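Local coordinates for protein putative exonuclease (Eubacterium rectale, PDB 3L0A) that binds a zinc ion and probably acts as a hydrolase, perhaps an exonuclease of the PDDEXK clan, at residues Lys25-Thr30 and Glu42-Arg47; Glu17-Ser22 and Arg230-Glu235; Phe124-Lys129 and Met223-Ile228. All blocks are in the same frame, centred on the assembly; numbering follows the deposited sequence. Where two conformers were deposited one is given.

Contact 1 of 3, residues Lys25-Thr30 and Glu42-Arg47; sequences KDFAGT and EKLNGR
Asp-26 and Lys-43 form a salt bridge between two helices beside the four-cysteine zinc site. Asp-26 lies near the end of helix 21-28 and Lys-43 near the end of helix 37-45. The linker between these helices carries Cys-36, which binds the zinc together with Cys-241, Cys-244 and Cys-247. The side chain of Asp-26 is about 10 Å from the metal ion, so the pair borders the site but is not part of it.

Lys-43 reaches both carboxylate oxygens with its ammonium group. NZ of Lys-43 lies 3.2 Å from OD2 of Asp-26, which it meets on the syn side, 20° out of the carboxylate plane. Its bond to OD1 of Asp-26 is weak, at 3.3 Å. The two side chains cross at about a right angle. The lysine chain bends at chi3 (93°), which carries CE and NZ to the carboxylate; CD of Lys-43 lies 3.8 Å from OD2 of Asp-26. With an alanine at Asp-26, the Lys-43 ammonium would probably lose its partner on helix 21-28 and its chain would be freer to turn.

One residue further along each helix, the contact is apolar. CD1 of Leu-44 meets the edge of the Phe-27 ring, near its plane, 3.9 Å from CZ of Phe-27. The same side chain touches Ile-228 and Val-231 of helix 211-232, so it links three helices.

Helix 37-45 ends in a Schellman motif with Gly-46, at positive phi, as the C-prime residue. Arg-47 N bonds to Glu-42 O at 3.0 Å. The Arg-47 side chain then turns back onto Glu-42. Its NH2 meets the syn lone pair of Glu-42 OE2 at 2.6 Å, with a nearly straight N-H...O angle of 168°.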
ATOM      1  N   LYS A  25      -3.856  20.095  19.232  1.00 27.70           N
ATOM      2  CA  LYS A  25      -4.119  19.262  18.083  1.00 27.82           C
ATOM      3  C   LYS A  25      -5.184  18.162  18.353  1.00 27.98           C
ATOM      4  O   LYS A  25      -5.965  17.839  17.450  1.00 26.99           O
ATOM      5  CB  LYS A  25      -2.815  18.636  17.548  1.00 28.56           C
ATOM      6  CG  LYS A  25      -1.811  19.604  16.884  1.00 28.54           C
ATOM      7  CD  LYS A  25      -0.520  18.866  16.544  1.00 29.16           C
ATOM      8  CE  LYS A  25       0.407  19.652  15.619  1.00 28.06           C
ATOM      9  NZ  LYS A  25       1.472  18.753  14.998  1.00 30.69           N
ATOM     10  N   ASP A  26      -5.225  17.598  19.570  1.00 27.85           N
ATOM     11  CA  ASP A  26      -6.280  16.620  19.922  1.00 28.06           C
ATOM     12  C   ASP A  26      -7.643  17.233  19.578  1.00 27.92           C
ATOM     13  O   ASP A  26      -8.460  16.645  18.848  1.00 26.63           O
ATOM     14  CB  ASP A  26      -6.254  16.229  21.411  1.00 28.28           C
ATOM     15  CG  ASP A  26      -5.014  15.393  21.820  1.00 29.69           C
ATOM     16  OD1 ASP A  26      -4.407  14.677  20.951  1.00 30.38           O
ATOM     17  OD2 ASP A  26      -4.660  15.457  23.044  1.00 27.63           O
ATOM     18  N   PHE A  27      -7.854  18.456  20.054  1.00 27.64           N
ATOM     19  CA  PHE A  27      -9.077  19.162  19.752  1.00 28.03           C
ATOM     20  C   PHE A  27      -9.141  19.656  18.323  1.00 28.68           C
ATOM     21  O   PHE A  27     -10.137  19.388  17.647  1.00 29.89           O
ATOM     22  CB  PHE A  27      -9.296  20.303  20.734  1.00 27.97           C
ATOM     23  CG  PHE A  27      -9.627  19.842  22.112  1.00 27.82           C
ATOM     24  CD1 PHE A  27     -10.933  19.499  22.442  1.00 30.97           C
ATOM     25  CD2 PHE A  27      -8.644  19.721  23.074  1.00 28.34           C
ATOM     26  CE1 PHE A  27     -11.258  19.064  23.741  1.00 31.95           C
ATOM     27  CE2 PHE A  27      -8.946  19.308  24.362  1.00 29.33           C
ATOM     28  CZ  PHE A  27     -10.254  18.972  24.698  1.00 32.08           C
ATOM     29  N   ALA A  28      -8.095  20.325  17.831  1.00 28.64           N
ATOM     30  CA  ALA A  28      -8.212  21.082  16.568  1.00 29.14           C
ATOM     31  C   ALA A  28      -7.786  20.343  15.310  1.00 29.76           C
ATOM     32  O   ALA A  28      -8.213  20.712  14.206  1.00 30.39           O
ATOM     33  CB  ALA A  28      -7.477  22.371  16.650  1.00 29.04           C
ATOM     34  N   GLY A  29      -6.945  19.320  15.459  1.00 30.10           N
ATOM     35  CA  GLY A  29      -6.562  18.457  14.336  1.00 30.06           C
ATOM     36  C   GLY A  29      -5.532  19.104  13.404  1.00 30.72           C
ATOM     37  O   GLY A  29      -5.123  20.259  13.571  1.00 30.36           O
ATOM     38  N   THR A  30      -5.126  18.349  12.395  1.00 30.22           N
ATOM     39  CA  THR A  30      -4.216  18.856  11.396  1.00 29.24           C
ATOM     40  C   THR A  30      -4.774  18.372  10.063  1.00 29.89           C
ATOM     41  O   THR A  30      -5.747  17.620  10.055  1.00 29.64           O
ATOM     42  CB  THR A  30      -2.801  18.317  11.627  1.00 28.87           C
ATOM     43  OG1 THR A  30      -2.782  16.912  11.424  1.00 24.33           O
ATOM     44  CG2 THR A  30      -2.319  18.610  13.052  1.00 28.68           C
ATOM     45  N   GLU A  42     -11.631  12.643  26.670  1.00 23.32           N
ATOM     46  CA  GLU A  42     -11.332  11.332  27.228  1.00 24.18           C
ATOM     47  C   GLU A  42      -9.839  11.131  27.598  1.00 25.53           C
ATOM     48  O   GLU A  42      -9.531  10.478  28.602  1.00 25.43           O
ATOM     49  CB  GLU A  42     -11.813  10.254  26.268  1.00 24.86           C
ATOM     50  CG  GLU A  42     -13.307  10.314  26.043  1.00 24.66           C
ATOM     51  CD  GLU A  42     -14.077  10.137  27.318  1.00 25.59           C
ATOM     52  OE1 GLU A  42     -14.131   9.000  27.817  1.00 25.75           O
ATOM     53  OE2 GLU A  42     -14.653  11.129  27.828  1.00 26.23           O
ATOM     54  N   LYS A  43      -8.917  11.702  26.822  1.00 27.07           N
ATOM     55  CA  LYS A  43      -7.480  11.685  27.189  1.00 28.34           C
ATOM     56  C   LYS A  43      -7.184  12.456  28.482  1.00 28.74           C
ATOM     57  O   LYS A  43      -6.369  12.007  29.301  1.00 27.93           O
ATOM     58  CB  LYS A  43      -6.584  12.239  26.065  1.00 28.87           C
ATOM     59  CG  LYS A  43      -6.160  11.195  25.029  1.00 32.34           C
ATOM     60  CD  LYS A  43      -5.322  11.829  23.856  1.00 36.25           C
ATOM     61  CE  LYS A  43      -3.781  11.783  24.077  1.00 39.00           C
ATOM     62  NZ  LYS A  43      -2.996  12.783  23.267  1.00 40.21           N
ATOM     63  N   LEU A  44      -7.834  13.612  28.642  1.00 29.41           N
ATOM     64  CA  LEU A  44      -7.698  14.445  29.835  1.00 30.48           C
ATOM     65  C   LEU A  44      -8.209  13.758  31.098  1.00 31.24           C
ATOM     66  O   LEU A  44      -7.491  13.715  32.092  1.00 31.42           O
ATOM     67  CB  LEU A  44      -8.454  15.763  29.644  1.00 30.74           C
ATOM     68  CG  LEU A  44      -7.876  16.748  28.636  1.00 30.66           C
ATOM     69  CD1 LEU A  44      -8.989  17.668  28.129  1.00 30.91           C
ATOM     70  CD2 LEU A  44      -6.715  17.538  29.276  1.00 30.46           C
ATOM     71  N   ASN A  45      -9.455  13.256  31.049  1.00 32.47           N
ATOM     72  CA  ASN A  45     -10.082  12.453  32.132  1.00 33.56           C
ATOM     73  C   ASN A  45      -9.253  11.245  32.559  1.00 33.72           C
ATOM     74  O   ASN A  45      -9.408  10.745  33.672  1.00 33.65           O
ATOM     75  CB  ASN A  45     -11.420  11.816  31.680  1.00 34.40           C
ATOM     76  CG  ASN A  45     -12.508  12.824  31.299  1.00 35.74           C
ATOM     77  OD1 ASN A  45     -12.477  14.007  31.676  1.00 39.61           O
ATOM     78  ND2 ASN A  45     -13.492  12.334  30.539  1.00 34.21           N
ATOM     79  N   GLY A  46      -8.434  10.734  31.640  1.00 34.19           N
ATOM     80  CA  GLY A  46      -7.721   9.476  31.855  1.00 34.63           C
ATOM     81  C   GLY A  46      -8.555   8.239  31.552  1.00 35.06           C
ATOM     82  O   GLY A  46      -8.263   7.163  32.045  1.00 35.07           O
ATOM     83  N   ARG A  47      -9.591   8.380  30.732  1.00 35.80           N
ATOM     84  CA  ARG A  47     -10.447   7.238  30.382  1.00 36.72           C
ATOM     85  C   ARG A  47     -10.098   6.644  29.025  1.00 36.62           C
ATOM     86  O   ARG A  47     -10.669   5.628  28.629  1.00 36.82           O
ATOM     87  CB  ARG A  47     -11.910   7.655  30.410  1.00 36.80           C
ATOM     88  CG  ARG A  47     -12.278   8.313  31.707  1.00 39.04           C
ATOM     89  CD  ARG A  47     -13.762   8.379  31.905  1.00 40.88           C
ATOM     90  NE  ARG A  47     -14.377   9.134  30.829  1.00 43.75           N
ATOM     91  CZ  ARG A  47     -15.657   9.482  30.797  1.00 48.73           C
ATOM     92  NH1 ARG A  47     -16.483   9.159  31.801  1.00 50.27           N
ATOM     93  NH2 ARG A  47     -16.126  10.170  29.757  1.00 50.01           N
TER

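Contact 2 of 3, residues Glu17-Ser22 and Arg230-Glu235; sequences EYMSVS and RVKNGE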
ATOM      1  N   GLU A  17      -3.883  21.616  33.874  1.00 28.98           N
ATOM      2  CA  GLU A  17      -3.439  23.001  34.147  1.00 28.57           C
ATOM      3  C   GLU A  17      -2.804  23.712  32.920  1.00 27.15           C
ATOM      4  O   GLU A  17      -2.862  24.938  32.799  1.00 26.90           O
ATOM      5  CB  GLU A  17      -2.470  23.041  35.355  1.00 28.70           C
ATOM      6  CG  GLU A  17      -2.504  24.359  36.146  1.00 31.05           C
ATOM      7  CD  GLU A  17      -1.673  24.315  37.441  1.00 33.88           C
ATOM      8  OE1 GLU A  17      -1.957  23.443  38.304  1.00 35.82           O
ATOM      9  OE2 GLU A  17      -0.744  25.158  37.602  1.00 34.99           O
ATOM     10  N   TYR A  18      -2.210  22.955  32.007  1.00 25.80           N
ATOM     11  CA  TYR A  18      -1.515  23.571  30.895  1.00 24.78           C
ATOM     12  C   TYR A  18      -1.984  23.044  29.535  1.00 24.24           C
ATOM     13  O   TYR A  18      -1.888  21.850  29.276  1.00 24.07           O
ATOM     14  CB  TYR A  18      -0.010  23.336  31.061  1.00 24.74           C
ATOM     15  CG  TYR A  18       0.643  24.002  32.290  1.00 25.55           C
ATOM     16  CD1 TYR A  18       0.987  25.362  32.288  1.00 26.48           C
ATOM     17  CD2 TYR A  18       0.962  23.263  33.420  1.00 25.74           C
ATOM     18  CE1 TYR A  18       1.602  25.968  33.406  1.00 26.28           C
ATOM     19  CE2 TYR A  18       1.576  23.860  34.532  1.00 27.53           C
ATOM     20  CZ  TYR A  18       1.890  25.209  34.517  1.00 26.39           C
ATOM     21  OH  TYR A  18       2.494  25.772  35.614  1.00 27.60           O
HETATM   22  N   MSE A  19      -2.481  23.931  28.667  1.00 23.33           N
HETATM   23  CA  MSE A  19      -2.660  23.600  27.245  1.00 22.36           C
HETATM   24  C   MSE A  19      -1.264  23.329  26.671  1.00 22.66           C
HETATM   25  O   MSE A  19      -0.264  23.854  27.166  1.00 22.19           O
HETATM   26  CB  MSE A  19      -3.324  24.762  26.496  1.00 22.12           C
HETATM   27  CG  MSE A  19      -3.535  24.576  24.989  1.00 20.27           C
HETATM   28 SE   MSE A  19      -4.687  23.128  24.536  0.75 18.87          SE
HETATM   29  CE  MSE A  19      -6.039  23.434  25.877  1.00 14.84           C
ATOM     30  N   SER A  20      -1.199  22.498  25.645  1.00 21.61           N
ATOM     31  CA  SER A  20       0.053  22.164  25.038  1.00 22.15           C
ATOM     32  C   SER A  20      -0.176  22.057  23.548  1.00 22.11           C
ATOM     33  O   SER A  20      -1.327  21.998  23.081  1.00 22.01           O
ATOM     34  CB  SER A  20       0.587  20.827  25.581  1.00 22.53           C
ATOM     35  OG  SER A  20       0.079  19.698  24.866  1.00 21.69           O
ATOM     36  N   VAL A  21       0.910  22.039  22.789  1.00 21.70           N
ATOM     37  CA  VAL A  21       0.756  21.918  21.355  1.00 22.25           C
ATOM     38  C   VAL A  21       0.024  20.623  21.048  1.00 22.56           C
ATOM     39  O   VAL A  21      -0.825  20.580  20.165  1.00 23.54           O
ATOM     40  CB  VAL A  21       2.096  21.923  20.632  1.00 21.94           C
ATOM     41  CG1 VAL A  21       1.928  21.319  19.188  1.00 20.24           C
ATOM     42  CG2 VAL A  21       2.654  23.329  20.604  1.00 21.08           C
ATOM     43  N   SER A  22       0.380  19.562  21.774  1.00 23.41           N
ATOM     44  CA  SER A  22      -0.240  18.241  21.566  1.00 24.41           C
ATOM     45  C   SER A  22      -1.700  18.263  21.993  1.00 23.85           C
ATOM     46  O   SER A  22      -2.546  17.809  21.247  1.00 24.02           O
ATOM     47  CB  SER A  22       0.511  17.113  22.302  1.00 24.79           C
ATOM     48  OG  SER A  22       0.087  15.823  21.824  1.00 27.27           O
ATOM     49  N   ARG A 230     -14.144  26.352  25.790  1.00 30.48           N
ATOM     50  CA  ARG A 230     -15.529  26.038  26.171  0.50 30.56           C
ATOM     51  C   ARG A 230     -15.646  24.544  26.464  1.00 30.75           C
ATOM     52  O   ARG A 230     -16.158  24.132  27.503  1.00 30.60           O
ATOM     53  CB  ARG A 230     -16.525  26.458  25.066  0.50 30.44           C
ATOM     54  CG  ARG A 230     -17.059  27.910  25.179  0.50 31.29           C
ATOM     55  CD  ARG A 230     -17.505  28.522  23.821  0.50 31.10           C
ATOM     56  NE  ARG A 230     -18.628  27.827  23.175  0.50 30.62           N
ATOM     57  CZ  ARG A 230     -18.774  27.720  21.855  0.50 28.67           C
ATOM     58  NH1 ARG A 230     -17.874  28.255  21.037  0.50 27.40           N
ATOM     59  NH2 ARG A 230     -19.813  27.073  21.352  0.50 28.22           N
ATOM     60  N   VAL A 231     -15.137  23.718  25.544  1.00 31.30           N
ATOM     61  CA  VAL A 231     -15.248  22.259  25.705  1.00 31.81           C
ATOM     62  C   VAL A 231     -14.480  21.693  26.949  1.00 32.66           C
ATOM     63  O   VAL A 231     -15.040  20.919  27.734  1.00 32.97           O
ATOM     64  CB  VAL A 231     -14.839  21.499  24.426  1.00 31.79           C
ATOM     65  CG1 VAL A 231     -15.166  20.038  24.585  1.00 30.30           C
ATOM     66  CG2 VAL A 231     -15.549  22.057  23.197  1.00 32.18           C
ATOM     67  N   LYS A 232     -13.221  22.092  27.132  1.00 33.37           N
ATOM     68  CA  LYS A 232     -12.409  21.647  28.275  1.00 33.80           C
ATOM     69  C   LYS A 232     -12.996  22.048  29.621  1.00 33.82           C
ATOM     70  O   LYS A 232     -12.730  21.389  30.615  1.00 33.43           O
ATOM     71  CB  LYS A 232     -10.980  22.193  28.151  1.00 34.11           C
ATOM     72  CG  LYS A 232      -9.992  21.836  29.296  1.00 35.23           C
ATOM     73  CD  LYS A 232      -8.567  22.325  28.922  1.00 36.63           C
ATOM     74  CE  LYS A 232      -7.451  21.980  29.942  1.00 37.30           C
ATOM     75  NZ  LYS A 232      -6.126  22.670  29.598  1.00 37.31           N
ATOM     76  N   ASN A 233     -13.785  23.116  29.652  1.00 34.05           N
ATOM     77  CA  ASN A 233     -14.373  23.599  30.912  1.00 34.66           C
ATOM     78  C   ASN A 233     -15.783  23.087  31.210  1.00 34.62           C
ATOM     79  O   ASN A 233     -16.448  23.607  32.087  1.00 34.58           O
ATOM     80  CB  ASN A 233     -14.380  25.137  30.940  1.00 35.01           C
ATOM     81  CG  ASN A 233     -12.971  25.745  31.076  1.00 36.27           C
ATOM     82  OD1 ASN A 233     -11.978  25.268  30.480  1.00 38.27           O
ATOM     83  ND2 ASN A 233     -12.889  26.822  31.849  1.00 36.08           N
ATOM     84  N   GLY A 234     -16.242  22.078  30.475  1.00 35.35           N
ATOM     85  CA  GLY A 234     -17.543  21.446  30.750  1.00 35.35           C
ATOM     86  C   GLY A 234     -18.739  22.329  30.437  1.00 35.29           C
ATOM     87  O   GLY A 234     -19.863  22.070  30.909  1.00 35.29           O
ATOM     88  N   GLU A 235     -18.491  23.357  29.626  1.00 34.87           N
ATOM     89  CA  GLU A 235     -19.470  24.398  29.307  1.00 34.52           C
ATOM     90  C   GLU A 235     -20.272  23.974  28.073  1.00 34.03           C
ATOM     91  O   GLU A 235     -21.390  24.445  27.868  1.00 33.46           O
ATOM     92  CB  GLU A 235     -18.726  25.731  29.094  1.00 34.77           C
ATOM     93  CG  GLU A 235     -19.529  26.945  28.605  1.00 35.57           C
ATOM     94  CD  GLU A 235     -18.731  28.275  28.735  1.00 37.36           C
ATOM     95  OE1 GLU A 235     -17.670  28.311  29.412  1.00 36.58           O
ATOM     96  OE2 GLU A 235     -19.164  29.293  28.156  1.00 37.64           O
TER
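Lys-232 stretches from the end of helix 211-232 to the backbone and side chain of Met-19, a selenomethionine. Its chain is extended throughout. NZ of Lys-232 comes 3.8 Å from CE of Met-19, and CD of Lys-232 is 4.1 Å from the same methyl. The two side chains run past each other in opposite directions. Met-19 is bent at chi2 (62°) and chi3 (43°), which folds its methyl back toward the lysine. NZ of Lys-232 also lies 4.2 Å from C of Tyr-18. No hydrogen bond joins the two segments.

The ammonium instead makes a weak hydrogen bond to the backbone O of Lys-16. That carbonyl is in the last turn of helix 12-17, where the helix dipole would probably favour a positive charge. Behind Lys-232, Gly-234 is the C-prime residue of a Schellman motif, with Gly-234 N bonded to Val-231 O at 3.2 Å.

Met-19 is positioned by its own backbone bonds to Lys-127 and Lys-129, and its side chain touches Trp-128. Next to it, Ser-20 is the N-cap of helix 21-28, its OG bonded to Gly-23 N. The arrangement is a helix end packed against a short strand paired in parallel with strand 126-136 of the mixed sheet.

Contact 3 of 3, residues Phe124-Lys129 and Met223-Ile228; sequences FGAKWK and MNMPRI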
ATOM      1  N   PHE A 124      -4.030  33.365  24.628  1.00 25.47           N
ATOM      2  CA  PHE A 124      -5.387  33.203  24.144  1.00 25.24           C
ATOM      3  C   PHE A 124      -6.345  32.564  25.154  1.00 25.75           C
ATOM      4  O   PHE A 124      -7.284  31.859  24.737  1.00 25.98           O
ATOM      5  CB  PHE A 124      -5.410  32.336  22.873  1.00 24.79           C
ATOM      6  CG  PHE A 124      -4.445  32.750  21.806  1.00 24.03           C
ATOM      7  CD1 PHE A 124      -4.237  34.080  21.498  1.00 24.91           C
ATOM      8  CD2 PHE A 124      -3.788  31.782  21.052  1.00 23.88           C
ATOM      9  CE1 PHE A 124      -3.346  34.447  20.496  1.00 24.70           C
ATOM     10  CE2 PHE A 124      -2.926  32.131  20.054  1.00 23.78           C
ATOM     11  CZ  PHE A 124      -2.700  33.467  19.773  1.00 25.09           C
ATOM     12  N   GLY A 125      -6.123  32.765  26.453  1.00 26.03           N
ATOM     13  CA  GLY A 125      -7.072  32.270  27.471  1.00 26.43           C
ATOM     14  C   GLY A 125      -6.493  31.326  28.518  1.00 26.62           C
ATOM     15  O   GLY A 125      -6.883  31.379  29.674  1.00 27.55           O
ATOM     16  N   ALA A 126      -5.541  30.485  28.144  1.00 26.30           N
ATOM     17  CA  ALA A 126      -4.998  29.494  29.088  1.00 26.47           C
ATOM     18  C   ALA A 126      -3.510  29.695  29.360  1.00 26.16           C
ATOM     19  O   ALA A 126      -2.816  30.436  28.652  1.00 25.89           O
ATOM     20  CB  ALA A 126      -5.243  28.045  28.566  1.00 25.86           C
ATOM     21  N   LYS A 127      -3.038  29.001  30.391  1.00 25.83           N
ATOM     22  CA  LYS A 127      -1.621  28.758  30.577  1.00 25.53           C
ATOM     23  C   LYS A 127      -1.236  27.667  29.560  1.00 24.51           C
ATOM     24  O   LYS A 127      -2.057  26.796  29.266  1.00 24.55           O
ATOM     25  CB  LYS A 127      -1.351  28.252  31.999  1.00 26.09           C
ATOM     26  CG  LYS A 127      -1.901  29.107  33.120  1.00 28.00           C
ATOM     27  CD  LYS A 127      -1.532  28.552  34.510  1.00 31.23           C
ATOM     28  CE  LYS A 127      -0.181  29.090  35.006  1.00 32.33           C
ATOM     29  NZ  LYS A 127       0.124  28.739  36.443  1.00 33.18           N
ATOM     30  N   TRP A 128      -0.009  27.715  29.028  1.00 23.25           N
ATOM     31  CA  TRP A 128       0.531  26.678  28.124  1.00 21.74           C
ATOM     32  C   TRP A 128       1.853  26.108  28.645  1.00 21.10           C
ATOM     33  O   TRP A 128       2.485  26.705  29.503  1.00 21.11           O
ATOM     34  CB  TRP A 128       0.801  27.252  26.736  1.00 21.54           C
ATOM     35  CG  TRP A 128      -0.410  27.595  25.918  1.00 20.46           C
ATOM     36  CD1 TRP A 128      -1.338  28.558  26.194  1.00 16.37           C
ATOM     37  CD2 TRP A 128      -0.795  27.012  24.668  1.00 16.94           C
ATOM     38  NE1 TRP A 128      -2.293  28.597  25.210  1.00 17.19           N
ATOM     39  CE2 TRP A 128      -1.991  27.662  24.257  1.00 17.97           C
ATOM     40  CE3 TRP A 128      -0.264  25.990  23.869  1.00 18.94           C
ATOM     41  CZ2 TRP A 128      -2.676  27.322  23.068  1.00 19.15           C
ATOM     42  CZ3 TRP A 128      -0.945  25.633  22.675  1.00 18.04           C
ATOM     43  CH2 TRP A 128      -2.137  26.309  22.290  1.00 18.80           C
ATOM     44  N   LYS A 129       2.270  24.959  28.110  1.00 20.59           N
ATOM     45  CA  LYS A 129       3.602  24.402  28.379  1.00 20.05           C
ATOM     46  C   LYS A 129       4.258  23.958  27.082  1.00 19.51           C
ATOM     47  O   LYS A 129       3.580  23.557  26.169  1.00 18.69           O
ATOM     48  CB  LYS A 129       3.530  23.193  29.305  1.00 20.18           C
ATOM     49  CG  LYS A 129       2.548  22.108  28.896  1.00 18.76           C
ATOM     50  CD  LYS A 129       2.574  20.996  29.947  1.00 18.75           C
ATOM     51  CE  LYS A 129       1.499  19.907  29.749  1.00 19.95           C
ATOM     52  NZ  LYS A 129       2.022  18.703  29.038  1.00 18.64           N
HETATM   53  N   MSE A 223      -8.030  31.615  16.558  1.00 27.43           N
HETATM   54  CA  MSE A 223      -9.448  31.510  16.121  1.00 28.37           C
HETATM   55  C   MSE A 223     -10.160  30.315  16.746  1.00 27.74           C
HETATM   56  O   MSE A 223     -11.357  30.374  17.001  1.00 27.16           O
HETATM   57  CB  MSE A 223      -9.602  31.416  14.586  1.00 29.09           C
HETATM   58  CG  MSE A 223      -9.178  32.645  13.773  1.00 31.88           C
HETATM   59 SE   MSE A 223      -9.906  34.395  14.304  0.75 39.80          SE
HETATM   60  CE  MSE A 223      -8.476  35.138  15.441  1.00 36.50           C
ATOM     61  N   ASN A 224      -9.418  29.226  16.957  1.00 28.00           N
ATOM     62  CA  ASN A 224      -9.978  27.972  17.469  1.00 27.48           C
ATOM     63  C   ASN A 224     -10.003  27.858  18.983  1.00 27.24           C
ATOM     64  O   ASN A 224     -10.781  27.066  19.507  1.00 27.74           O
ATOM     65  CB  ASN A 224      -9.203  26.796  16.920  1.00 27.87           C
ATOM     66  CG  ASN A 224      -9.487  26.554  15.463  1.00 28.23           C
ATOM     67  OD1 ASN A 224      -8.588  26.582  14.637  1.00 29.90           O
ATOM     68  ND2 ASN A 224     -10.743  26.340  15.138  1.00 25.45           N
HETATM   69  N   MSE A 225      -9.172  28.621  19.692  1.00 26.29           N
HETATM   70  CA  MSE A 225      -9.042  28.400  21.134  1.00 26.22           C
HETATM   71  C   MSE A 225     -10.336  28.647  21.932  1.00 27.28           C
HETATM   72  O   MSE A 225     -10.581  27.924  22.904  1.00 27.87           O
HETATM   73  CB  MSE A 225      -7.888  29.218  21.752  1.00 25.56           C
HETATM   74  CG  MSE A 225      -6.529  28.595  21.597  1.00 22.44           C
HETATM   75 SE   MSE A 225      -6.430  26.962  22.551  0.75 15.25          SE
HETATM   76  CE  MSE A 225      -6.491  27.647  24.329  1.00  3.81           C
ATOM     77  N   PRO A 226     -11.140  29.685  21.571  1.00 27.98           N
ATOM     78  CA  PRO A 226     -12.364  29.880  22.376  1.00 28.29           C
ATOM     79  C   PRO A 226     -13.257  28.622  22.409  1.00 28.23           C
ATOM     80  O   PRO A 226     -13.664  28.182  23.480  1.00 27.59           O
ATOM     81  CB  PRO A 226     -13.068  31.078  21.694  1.00 28.48           C
ATOM     82  CG  PRO A 226     -11.970  31.822  20.949  1.00 28.15           C
ATOM     83  CD  PRO A 226     -10.942  30.765  20.576  1.00 28.08           C
ATOM     84  N   ARG A 227     -13.514  28.027  21.252  1.00 28.46           N
ATOM     85  CA  ARG A 227     -14.295  26.791  21.215  1.00 29.06           C
ATOM     86  C   ARG A 227     -13.660  25.671  22.055  1.00 29.36           C
ATOM     87  O   ARG A 227     -14.372  24.976  22.795  1.00 29.45           O
ATOM     88  CB  ARG A 227     -14.455  26.298  19.776  1.00 29.56           C
ATOM     89  CG  ARG A 227     -15.044  24.885  19.656  1.00 29.53           C
ATOM     90  CD  ARG A 227     -16.448  24.724  20.352  1.00 28.57           C
ATOM     91  NE  ARG A 227     -16.971  23.359  20.168  1.00 29.68           N
ATOM     92  CZ  ARG A 227     -18.213  22.940  20.444  1.00 27.59           C
ATOM     93  NH1 ARG A 227     -19.126  23.766  20.940  1.00 27.13           N
ATOM     94  NH2 ARG A 227     -18.541  21.673  20.213  1.00 25.88           N
ATOM     95  N   ILE A 228     -12.338  25.491  21.912  1.00 29.18           N
ATOM     96  CA  ILE A 228     -11.561  24.564  22.745  1.00 28.74           C
ATOM     97  C   ILE A 228     -11.804  24.885  24.232  1.00 28.97           C
ATOM     98  O   ILE A 228     -12.248  24.029  24.989  1.00 28.58           O
ATOM     99  CB  ILE A 228     -10.002  24.593  22.414  1.00 28.67           C
ATOM    100  CG1 ILE A 228      -9.719  24.044  21.010  1.00 26.94           C
ATOM    101  CG2 ILE A 228      -9.158  23.813  23.470  1.00 27.23           C
ATOM    102  CD1 ILE A 228      -8.404  24.562  20.392  1.00 25.85           C
TER
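Met-225, a selenomethionine of helix 211-232, points its side chain at the start of strand 126-136. Its CB lies 4.0 Å from the backbone O of Phe-124. The next atom, CG of Met-225, packs against CB of Phe-124 at 4.1 Å and approaches the Phe-124 ring obliquely. The Phe-124 side chain also touches Leu-218, Val-221 and Glu-222 of the same helix.

Bends at chi2 (-65°) and chi3 (-69°) then curl the chain toward the strand. The selenium forms a Met-aromatic contact with Trp-128. SE of Met-225 is 3.8 Å from CZ2 of Trp-128, and its line to the centre of the six-membered ring is 67° off the ring normal. The approach is therefore oblique, and the two side chains run past each other in opposite directions. This joins the helix to a beta hairpin, in which Phe-124 and Gly-125 connect the antiparallel strands 114-123 and 126-136. Gly-125 has backbone angles that call for glycine. The indole is held by a hydrogen bond from its NE1 to the backbone O of Leu-123.

At the tip, CE of Met-225 stays beside the indole, 4.0 Å from CZ2 of Trp-128. On the strand it also meets CB of Ala-126, at 4.4 Å. Tyr-24 of helix 21-28 touches the Met-225 side chain as well.

Overall arrangement
Contacts 2 and 3 both use helix 211-232 and reach neighbouring strands of one sheet. Their centres are 7 Å apart. Met-19 of contact 2 pairs with the strand of contact 3, so the two sit side by side on the sheet. Contact 2 is buried, whereas contacts 1 and 3 are only partly buried. Contact 1 is helix against helix and lies nearest the zinc site. It alone of the three has a salt bridge between its segments. Contact 3 is apolar, and contact 2 brings a lysine chain against a methyl. Phe-27 connects them, touching Val-231 of contact 2 and Ile-228 of contact 3. In sequence, contacts 1 and 3 both fall within the long loop closed by contact 2.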